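Local atomic coordinates of centromeric protein-C, isoform A (Drosophila melanogaster, PDB entry 6O2K), a protein that probably acts as an adaptor linking centromeric chromatin to partner proteins, the piece described here being its dimer-forming cupin domain. Residues Trp17-Gly22 / Ile131-Val136; Ala24-Ser29 / Ser38-Leu43; Gly50-Phe55 / Tyr66-Pro71. One frame throughout, in Å; residues are numbered along the deposited sequence. Where two conformers were deposited one is given.

In the fold
Contact 3 lies nearest the middle of the chain and is a two-stranded piece of the larger cupin sheet, held by regular backbone hydrogen bonds. Contact 1, its centre about 9 Å from that of contact 3, sets the end of helix 6-19 on the same sheet, whose strands 64-69 and 135-141 are neighbours. Contact 2 is more peripheral, its centre about 17 Å from both others, and joins two loops leading into the barrel. The chemistry follows the place: paired strands in contact 3, valines against a helix end with water and charges in contact 1, prolines and one amide in contact 2. Trp17 packs on contact 2, and contacts 1 and 2 both touch the second subunit.

Contact 1. Residues Trp17-Gly22 / Ile131-Val136; sequences WLRGVG and IDKVSV
Arg19 meets Val134 where helix 6-19 ends against the approach to strand 135-141, the CA atoms of this pair 6.1 Å apart. The contact seats the helix that precedes the cupin barrel on the barrel's larger sheet.

Valine methyls pack against the last helical turn, mostly on its backbone. Val136 directs its CB at this turn, and its CG2 lies 3.8 Å from Leu18 O, while its CG1 is 4.3 Å from Leu18 CB. Val134 holds CG1 anti to its backbone N (chi1 169°), and this methyl touches Arg19 O at 3.4 Å. Compact β-branched residues suit the place, since the helix backbone comes down close to the strand; Leu18 packs its larger side chain on Tyr66 of strand 64-69.

The helix stops in a Schellman motif, in which Gly20 takes a positive phi of 77° and its N bonds back to Trp17 O at 3.1 Å. At such backbone angles a CB would collide with the carbonyl O of Arg19, which explains the glycine.

The polar groups lie where the second subunit approaches. Arg19 NH2 and Lys133 NZ, both donors, lie 2.9 Å apart, a repulsive approach of like charges whose exact closeness is doubtful. Acidic residues of the second subunit probably offset it: Asp5 of that chain makes a salt bridge with Lys133 NZ, and Glu8 of that chain forms a long, weak ion pair with Arg19 NH1. A water joins the segments, lying at the edge of the Arg19 guanidinium and in its plane; it accepts from Arg19 NE at 2.8 Å and donates to Val134 O at 2.8 Å.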
loop_
_atom_site.group_PDB
_atom_site.type_symbol
_atom_site.label_atom_id
_atom_site.label_comp_id
_atom_site.label_asym_id
_atom_site.label_seq_id
_atom_site.Cartn_x
_atom_site.Cartn_y
_atom_site.Cartn_z
ATOM N N TRP B 17 -7.855 -8.806 9.515
ATOM C CA TRP B 17 -9.010 -7.921 9.397
ATOM C C TRP B 17 -9.322 -7.597 7.936
ATOM O O TRP B 17 -10.496 -7.587 7.533
ATOM C CB TRP B 17 -8.772 -6.644 10.198
ATOM C CG TRP B 17 -9.999 -5.822 10.322
ATOM C CD1 TRP B 17 -11.048 -6.025 11.174
ATOM C CD2 TRP B 17 -10.329 -4.674 9.546
ATOM N NE1 TRP B 17 -12.004 -5.060 10.982
ATOM C CE2 TRP B 17 -11.588 -4.221 9.984
ATOM C CE3 TRP B 17 -9.684 -3.987 8.522
ATOM C CZ2 TRP B 17 -12.208 -3.108 9.437
ATOM C CZ3 TRP B 17 -10.299 -2.884 7.980
ATOM C CH2 TRP B 17 -11.550 -2.455 8.436
ATOM N N LEU B 18 -8.294 -7.322 7.127
ATOM C CA LEU B 18 -8.533 -7.069 5.709
ATOM C C LEU B 18 -9.152 -8.287 5.040
ATOM O O LEU B 18 -10.050 -8.154 4.199
ATOM C CB LEU B 18 -7.233 -6.666 4.996
ATOM C CG LEU B 18 -6.639 -5.324 5.418
ATOM C CD1 LEU B 18 -5.230 -5.099 4.855
ATOM C CD2 LEU B 18 -7.575 -4.195 5.037
ATOM N N ARG B 19 -8.694 -9.485 5.410
ATOM C CA ARG B 19 -9.229 -10.710 4.827
ATOM C C ARG B 19 -10.635 -11.030 5.313
ATOM O O ARG B 19 -11.276 -11.926 4.751
ATOM C CB ARG B 19 -8.310 -11.896 5.145
ATOM C CG ARG B 19 -6.972 -11.892 4.393
ATOM C CD ARG B 19 -5.983 -12.841 5.060
ATOM N NE ARG B 19 -6.252 -14.242 4.725
ATOM C CZ ARG B 19 -5.624 -15.278 5.274
ATOM N NH1 ARG B 19 -4.683 -15.085 6.195
ATOM N NH2 ARG B 19 -5.929 -16.510 4.897
ATOM N N GLY B 20 -11.123 -10.343 6.341
ATOM C CA GLY B 20 -12.420 -10.681 6.896
ATOM C C GLY B 20 -12.432 -11.910 7.774
ATOM O O GLY B 20 -13.512 -12.341 8.191
ATOM N N VAL B 21 -11.266 -12.496 8.065
ATOM C CA VAL B 21 -11.193 -13.659 8.946
ATOM C C VAL B 21 -10.953 -13.275 10.397
ATOM O O VAL B 21 -10.966 -14.151 11.272
ATOM C CB VAL B 21 -10.094 -14.636 8.479
ATOM C CG1 VAL B 21 -10.203 -14.886 6.984
ATOM C CG2 VAL B 21 -8.726 -14.099 8.821
ATOM N N GLY B 22 -10.740 -11.995 10.682
ATOM C CA GLY B 22 -10.503 -11.525 12.026
ATOM C C GLY B 22 -11.456 -10.415 12.403
ATOM O O GLY B 22 -11.698 -9.496 11.612
ATOM N N ILE B 131 -7.934 -17.636 -6.674
ATOM C CA ILE B 131 -7.796 -18.758 -5.749
ATOM C C ILE B 131 -9.055 -18.938 -4.906
ATOM O O ILE B 131 -9.924 -18.067 -4.833
ATOM C CB ILE B 131 -6.574 -18.595 -4.829
ATOM C CG1 ILE B 131 -6.627 -17.241 -4.126
ATOM C CG2 ILE B 131 -5.298 -18.751 -5.624
ATOM C CD1 ILE B 131 -5.578 -17.067 -3.065
ATOM N N ASP B 132 -9.113 -20.090 -4.222
ATOM C CA ASP B 132 -10.258 -20.495 -3.414
ATOM C C ASP B 132 -10.179 -19.952 -1.985
ATOM O O ASP B 132 -10.659 -20.591 -1.034
ATOM C CB ASP B 132 -10.365 -22.024 -3.432
ATOM C CG ASP B 132 -11.632 -22.549 -2.765
ATOM O OD1 ASP B 132 -11.664 -23.754 -2.437
ATOM O OD2 ASP B 132 -12.591 -21.769 -2.577
ATOM N N LYS B 133 -9.567 -18.786 -1.813
ATOM C CA LYS B 133 -9.524 -18.076 -0.544
ATOM C C LYS B 133 -9.803 -16.603 -0.806
ATOM O O LYS B 133 -9.693 -16.120 -1.936
ATOM C CB LYS B 133 -8.165 -18.217 0.148
ATOM C CG LYS B 133 -7.675 -19.636 0.345
ATOM C CD LYS B 133 -6.168 -19.664 0.600
ATOM C CE LYS B 133 -5.693 -18.387 1.280
ATOM N NZ LYS B 133 -5.714 -18.503 2.762
ATOM N N VAL B 134 -10.146 -15.877 0.259
ATOM C CA VAL B 134 -10.324 -14.441 0.124
ATOM C C VAL B 134 -8.991 -13.814 -0.261
ATOM O O VAL B 134 -7.958 -14.084 0.365
ATOM C CB VAL B 134 -10.861 -13.839 1.430
ATOM C CG1 VAL B 134 -10.791 -12.322 1.373
ATOM C CG2 VAL B 134 -12.282 -14.292 1.673
ATOM N N SER B 135 -9.005 -12.994 -1.309
ATOM C CA SER B 135 -7.821 -12.229 -1.696
ATOM C C SER B 135 -8.116 -10.746 -1.542
ATOM O O SER B 135 -9.275 -10.318 -1.554
ATOM C CB SER B 135 -7.373 -12.517 -3.139
ATOM O OG SER B 135 -7.048 -13.880 -3.325
ATOM N N VAL B 136 -7.052 -9.958 -1.401
ATOM C CA VAL B 136 -7.170 -8.540 -1.085
ATOM C C VAL B 136 -6.197 -7.760 -1.953
ATOM O O VAL B 136 -5.014 -8.111 -2.027
ATOM C CB VAL B 136 -6.872 -8.266 0.400
ATOM C CG1 VAL B 136 -6.973 -6.784 0.699
ATOM C CG2 VAL B 136 -7.809 -9.067 1.293
HETATM O O HOH W 1 -7.866 -15.452 2.802
#

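Contact 2. Residues Ala24-Ser29 / Ser38-Leu43; sequences APPSAS and SSANEL
The carboxamide of Asn41 meets the backbone of Pro26 through its N-H, ND2 donating to Pro26 O over 2.9 Å in a nearly straight bond. The acceptor lies only 3° out of the amide plane, and the donor sits nearly in line with the carbonyl, at a C=O...N angle of 168°. Holding CG anti to the backbone N (chi1 174°) carries the amide across to the other loop. Above the flat of this amide stands the methyl of Ala28, its CB 3.6 Å from Asn41 CG and at much the same distance from ND2 and OD1, so the group is gripped at one N-H and covered over its middle. Pro25 adds a looser touch beside it, its CB 4.2 Å from Asn41 ND2.

Residues 25-27 have the backbone angles of a polyproline II stretch, an extended path on which Pro26 O meets the Asn41 amide, while residues 40-42 make a short 3-10 turn. Both belong to the segment that connects helix 6-19 to the cupin barrel. The dimer interface runs along it: Ser38 pairs antiparallel with a strand of the second subunit, Ala40 N bonds to Asp115 of that subunit, and Ala28 O to its Arg112.

The Pro26 ring lies against Ala40, with Pro26 CG 3.7 Å from Ala40 O and 3.8 Å from Ala40 CB. Proline suits this buried site because its ring is rigid and apolar; it packs also on Leu14 and Trp17 of helix 6-19. A small alanine lets the turn come close, the CA atoms of Pro26 and Asn41 being 4.8 Å apart. Within the turn Ala40 O accepts from Leu43 N at 3.1 Å.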
loop_
_atom_site.group_PDB
_atom_site.type_symbol
_atom_site.label_atom_id
_atom_site.label_comp_id
_atom_site.label_asym_id
_atom_site.label_seq_id
_atom_site.Cartn_x
_atom_site.Cartn_y
_atom_site.Cartn_z
ATOM N N ALA B 24 -11.098 -8.592 15.348
ATOM C CA ALA B 24 -10.400 -7.520 16.039
ATOM C C ALA B 24 -9.923 -6.506 15.008
ATOM O O ALA B 24 -9.216 -6.888 14.071
ATOM C CB ALA B 24 -9.216 -8.055 16.828
ATOM N N PRO B 25 -10.297 -5.236 15.126
ATOM C CA PRO B 25 -9.828 -4.233 14.166
ATOM C C PRO B 25 -8.369 -3.892 14.411
ATOM O O PRO B 25 -7.842 -4.132 15.511
ATOM C CB PRO B 25 -10.735 -3.027 14.450
ATOM C CG PRO B 25 -11.076 -3.165 15.891
ATOM C CD PRO B 25 -11.202 -4.655 16.132
ATOM N N PRO B 26 -7.686 -3.328 13.417
ATOM C CA PRO B 26 -6.327 -2.831 13.653
ATOM C C PRO B 26 -6.317 -1.863 14.829
ATOM O O PRO B 26 -7.324 -1.230 15.151
ATOM C CB PRO B 26 -5.964 -2.122 12.338
ATOM C CG PRO B 26 -6.965 -2.591 11.335
ATOM C CD PRO B 26 -8.206 -2.934 12.097
ATOM N N SER B 27 -5.172 -1.773 15.490
ATOM C CA SER B 27 -5.073 -0.953 16.689
ATOM C C SER B 27 -5.218 0.531 16.359
ATOM O O SER B 27 -4.793 1.003 15.304
ATOM C CB SER B 27 -3.735 -1.203 17.379
ATOM O OG SER B 27 -2.670 -1.247 16.442
ATOM N N ALA B 28 -5.833 1.274 17.272
ATOM C CA ALA B 28 -5.982 2.705 17.069
ATOM C C ALA B 28 -4.784 3.456 17.657
ATOM O O ALA B 28 -3.878 2.870 18.256
ATOM C CB ALA B 28 -7.303 3.189 17.669
ATOM N N SER B 29 -4.770 4.774 17.472
ATOM C CA SER B 29 -3.738 5.617 18.055
ATOM C C SER B 29 -4.327 6.999 18.301
ATOM O O SER B 29 -5.277 7.406 17.635
ATOM C CB SER B 29 -2.502 5.705 17.151
ATOM O OG SER B 29 -2.615 6.771 16.227
ATOM N N SER B 38 -5.050 9.090 8.446
ATOM C CA SER B 38 -6.110 8.101 8.259
ATOM C C SER B 38 -5.606 6.760 8.784
ATOM O O SER B 38 -4.747 6.126 8.159
ATOM C CB SER B 38 -6.522 8.009 6.792
ATOM O OG SER B 38 -6.995 9.266 6.350
ATOM N N SER B 39 -6.161 6.327 9.918
ATOM C CA SER B 39 -5.727 5.103 10.576
ATOM C C SER B 39 -6.452 3.896 9.994
ATOM O O SER B 39 -7.585 3.991 9.541
ATOM C CB SER B 39 -5.987 5.184 12.081
ATOM O OG SER B 39 -7.380 5.148 12.352
ATOM N N ALA B 40 -5.775 2.740 10.012
ATOM C CA ALA B 40 -6.439 1.519 9.564
ATOM C C ALA B 40 -7.608 1.163 10.476
ATOM O O ALA B 40 -8.577 0.526 10.036
ATOM C CB ALA B 40 -5.445 0.356 9.506
ATOM N N ASN B 41 -7.536 1.574 11.746
ATOM C CA ASN B 41 -8.620 1.326 12.690
ATOM C C ASN B 41 -9.939 1.938 12.212
ATOM O O ASN B 41 -11.022 1.426 12.534
ATOM C CB ASN B 41 -8.209 1.881 14.056
ATOM C CG ASN B 41 -9.310 1.814 15.075
ATOM O OD1 ASN B 41 -10.135 2.730 15.187
ATOM N ND2 ASN B 41 -9.334 0.725 15.838
ATOM N N GLU B 42 -9.869 3.019 11.445
ATOM C CA GLU B 42 -11.058 3.719 10.966
ATOM C C GLU B 42 -11.705 3.046 9.758
ATOM O O GLU B 42 -12.854 3.367 9.436
ATOM C CB GLU B 42 -10.686 5.170 10.623
ATOM C CG GLU B 42 -11.860 6.135 10.458
ATOM C CD GLU B 42 -11.440 7.494 9.903
ATOM O OE1 GLU B 42 -10.235 7.698 9.644
ATOM O OE2 GLU B 42 -12.317 8.367 9.722
ATOM N N LEU B 43 -11.009 2.127 9.090
ATOM C CA LEU B 43 -11.539 1.510 7.879
ATOM C C LEU B 43 -12.797 0.716 8.191
ATOM O O LEU B 43 -12.885 0.061 9.229
ATOM C CB LEU B 43 -10.504 0.571 7.265
ATOM C CG LEU B 43 -9.214 1.184 6.730
ATOM C CD1 LEU B 43 -8.224 0.082 6.434
ATOM C CD2 LEU B 43 -9.519 1.992 5.480
#

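Contact 3. Residues Gly50-Phe55 / Tyr66-Pro71; sequences GIDYAF and YMRFKP
The Phe69 ring carries Ile51 over one face, with Ile51 CG2 4.4 Å from Phe69 CE1, and has Met67 O at its edge. The same CG2 methyl stands 3.5 Å above the plane of the Tyr53 ring, offset toward the rim, so that one branch of Ile51 touches two aromatic rings. Arg68 presents the edge of its guanidinium to Asp52, whose carboxylate plane is turned 83° from it.

These residues belong to a β hairpin, strands 51-55 and 64-69, in the larger sheet of the cupin barrel. Tyr53 and Met67 form a non-hydrogen-bonded pair on one face of the sheet. Met67 CG lies 3.6 Å from Tyr53 CE2, and its sulfur makes an oblique Met-aromatic contact, SD 5.0 Å from the ring centroid. The unbranched thioether suits this place, packing also on Leu137 and Cys139 of strand 135-141; the Tyr53 hydroxyl bonds to Arg75.

Asp52 and Arg68 pair on the other face. Arg68 NH2 gives Asp52 OD1 a salt bridge of 3.1 Å, reaching it from above the carboxylate plane. The remaining guanidinium nitrogens serve the end of helix 6-19, NE bonding to Leu18 O and NH1 to Trp17 O, while Phe45 makes a cation-pi contact. One arginine thus joins hairpin and helix.

Two backbone hydrogen bonds close each of the hydrogen-bonded pairs, Ala54-Tyr66 and Asp52-Arg68: among them, Tyr66 N reaches Ala54 O at 2.8 Å, and Arg68 N meets Asp52 O at 2.8 Å with an N-H...O angle of 177°.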
loop_
_atom_site.group_PDB
_atom_site.type_symbol
_atom_site.label_atom_id
_atom_site.label_comp_id
_atom_site.label_asym_id
_atom_site.label_seq_id
_atom_site.Cartn_x
_atom_site.Cartn_y
_atom_site.Cartn_z
ATOM N N GLY B 50 -21.453 -7.190 -4.545
ATOM C CA GLY B 50 -20.856 -8.364 -3.948
ATOM C C GLY B 50 -19.383 -8.263 -3.620
ATOM O O GLY B 50 -18.816 -9.240 -3.112
ATOM N N ILE B 51 -18.734 -7.131 -3.895
ATOM C CA ILE B 51 -17.320 -6.947 -3.580
ATOM C C ILE B 51 -17.207 -6.007 -2.394
ATOM O O ILE B 51 -17.908 -4.986 -2.346
ATOM C CB ILE B 51 -16.543 -6.388 -4.784
ATOM C CG1 ILE B 51 -16.549 -7.400 -5.921
ATOM C CG2 ILE B 51 -15.116 -6.048 -4.385
ATOM C CD1 ILE B 51 -16.597 -6.767 -7.244
ATOM N N ASP B 52 -16.326 -6.335 -1.437
ATOM C CA ASP B 52 -16.175 -5.491 -0.255
ATOM C C ASP B 52 -15.121 -4.421 -0.537
ATOM O O ASP B 52 -14.029 -4.739 -1.007
ATOM C CB ASP B 52 -15.786 -6.336 0.968
ATOM C CG ASP B 52 -16.973 -7.108 1.568
ATOM O OD1 ASP B 52 -16.750 -8.150 2.237
ATOM O OD2 ASP B 52 -18.127 -6.675 1.373
ATOM N N TYR B 53 -15.450 -3.152 -0.275
ATOM C CA TYR B 53 -14.529 -2.036 -0.469
ATOM C C TYR B 53 -14.333 -1.285 0.842
ATOM O O TYR B 53 -15.291 -1.070 1.588
ATOM C CB TYR B 53 -15.049 -1.040 -1.516
ATOM C CG TYR B 53 -15.244 -1.610 -2.890
ATOM C CD1 TYR B 53 -16.460 -2.170 -3.259
ATOM C CD2 TYR B 53 -14.214 -1.575 -3.829
ATOM C CE1 TYR B 53 -16.649 -2.688 -4.530
ATOM C CE2 TYR B 53 -14.389 -2.091 -5.105
ATOM C CZ TYR B 53 -15.612 -2.650 -5.447
ATOM O OH TYR B 53 -15.810 -3.167 -6.705
ATOM N N ALA B 54 -13.106 -0.838 1.106
ATOM C CA ALA B 54 -12.882 0.055 2.239
ATOM C C ALA B 54 -11.829 1.083 1.865
ATOM O O ALA B 54 -10.702 0.714 1.528
ATOM C CB ALA B 54 -12.463 -0.733 3.491
ATOM N N PHE B 55 -12.169 2.370 1.931
ATOM C CA PHE B 55 -11.208 3.411 1.581
ATOM C C PHE B 55 -10.793 4.223 2.803
ATOM O O PHE B 55 -11.600 4.477 3.707
ATOM C CB PHE B 55 -11.768 4.343 0.502
ATOM C CG PHE B 55 -11.696 3.764 -0.867
ATOM C CD1 PHE B 55 -12.679 2.894 -1.318
ATOM C CD2 PHE B 55 -10.640 4.068 -1.705
ATOM C CE1 PHE B 55 -12.609 2.347 -2.585
ATOM C CE2 PHE B 55 -10.563 3.518 -2.975
ATOM C CZ PHE B 55 -11.540 2.654 -3.407
ATOM N N TYR B 66 -8.949 -0.539 -0.258
ATOM C CA TYR B 66 -8.803 -1.978 -0.422
ATOM C C TYR B 66 -10.057 -2.559 -1.050
ATOM O O TYR B 66 -11.178 -2.133 -0.737
ATOM C CB TYR B 66 -8.545 -2.691 0.923
ATOM C CG TYR B 66 -7.293 -2.205 1.616
ATOM C CD1 TYR B 66 -6.049 -2.702 1.271
ATOM C CD2 TYR B 66 -7.367 -1.231 2.613
ATOM C CE1 TYR B 66 -4.886 -2.234 1.902
ATOM C CE2 TYR B 66 -6.234 -0.772 3.251
ATOM C CZ TYR B 66 -4.995 -1.270 2.888
ATOM O OH TYR B 66 -3.876 -0.782 3.528
ATOM N N MET B 67 -9.851 -3.544 -1.922
ATOM C CA MET B 67 -10.900 -4.415 -2.430
ATOM C C MET B 67 -10.685 -5.812 -1.869
ATOM O O MET B 67 -9.591 -6.373 -2.007
ATOM C CB MET B 67 -10.881 -4.467 -3.957
ATOM C CG MET B 67 -10.976 -3.133 -4.637
ATOM S SD MET B 67 -11.115 -3.412 -6.420
ATOM C CE MET B 67 -10.669 -1.796 -7.071
ATOM N N ARG B 68 -11.730 -6.361 -1.250
ATOM C CA ARG B 68 -11.749 -7.697 -0.672
ATOM C C ARG B 68 -12.633 -8.568 -1.554
ATOM O O ARG B 68 -13.825 -8.258 -1.756
ATOM C CB ARG B 68 -12.279 -7.672 0.768
ATOM C CG ARG B 68 -12.374 -9.042 1.417
ATOM C CD ARG B 68 -13.386 -9.043 2.564
ATOM N NE ARG B 68 -12.816 -8.501 3.792
ATOM C CZ ARG B 68 -13.523 -7.913 4.750
ATOM N NH1 ARG B 68 -12.913 -7.464 5.833
ATOM N NH2 ARG B 68 -14.837 -7.768 4.628
ATOM N N PHE B 69 -12.038 -9.638 -2.084
ATOM C CA PHE B 69 -12.684 -10.548 -3.017
ATOM C C PHE B 69 -12.922 -11.885 -2.340
ATOM O O PHE B 69 -12.001 -12.475 -1.759
ATOM C CB PHE B 69 -11.834 -10.802 -4.265
ATOM C CG PHE B 69 -11.843 -9.687 -5.271
ATOM C CD1 PHE B 69 -11.240 -8.476 -4.982
ATOM C CD2 PHE B 69 -12.418 -9.871 -6.526
ATOM C CE1 PHE B 69 -11.206 -7.453 -5.926
ATOM C CE2 PHE B 69 -12.397 -8.852 -7.480
ATOM C CZ PHE B 69 -11.799 -7.636 -7.167
ATOM N N LYS B 70 -14.142 -12.376 -2.478
ATOM C CA LYS B 70 -14.491 -13.701 -2.055
ATOM C C LYS B 70 -13.792 -14.722 -2.950
ATOM O O LYS B 70 -13.291 -14.372 -4.017
ATOM C CB LYS B 70 -16.000 -13.862 -2.126
ATOM C CG LYS B 70 -16.691 -12.913 -1.242
ATOM C CD LYS B 70 -16.255 -13.309 0.119
ATOM C CE LYS B 70 -16.966 -12.442 1.112
ATOM N NZ LYS B 70 -16.486 -12.854 2.435
ATOM N N PRO B 71 -13.747 -15.995 -2.555
ATOM C CA PRO B 71 -13.081 -16.996 -3.400
ATOM C C PRO B 71 -13.616 -16.991 -4.823
ATOM O O PRO B 71 -14.822 -17.071 -5.049
ATOM C CB PRO B 71 -13.391 -18.320 -2.693
ATOM C CG PRO B 71 -13.559 -17.957 -1.282
ATOM C CD PRO B 71 -14.164 -16.572 -1.260
#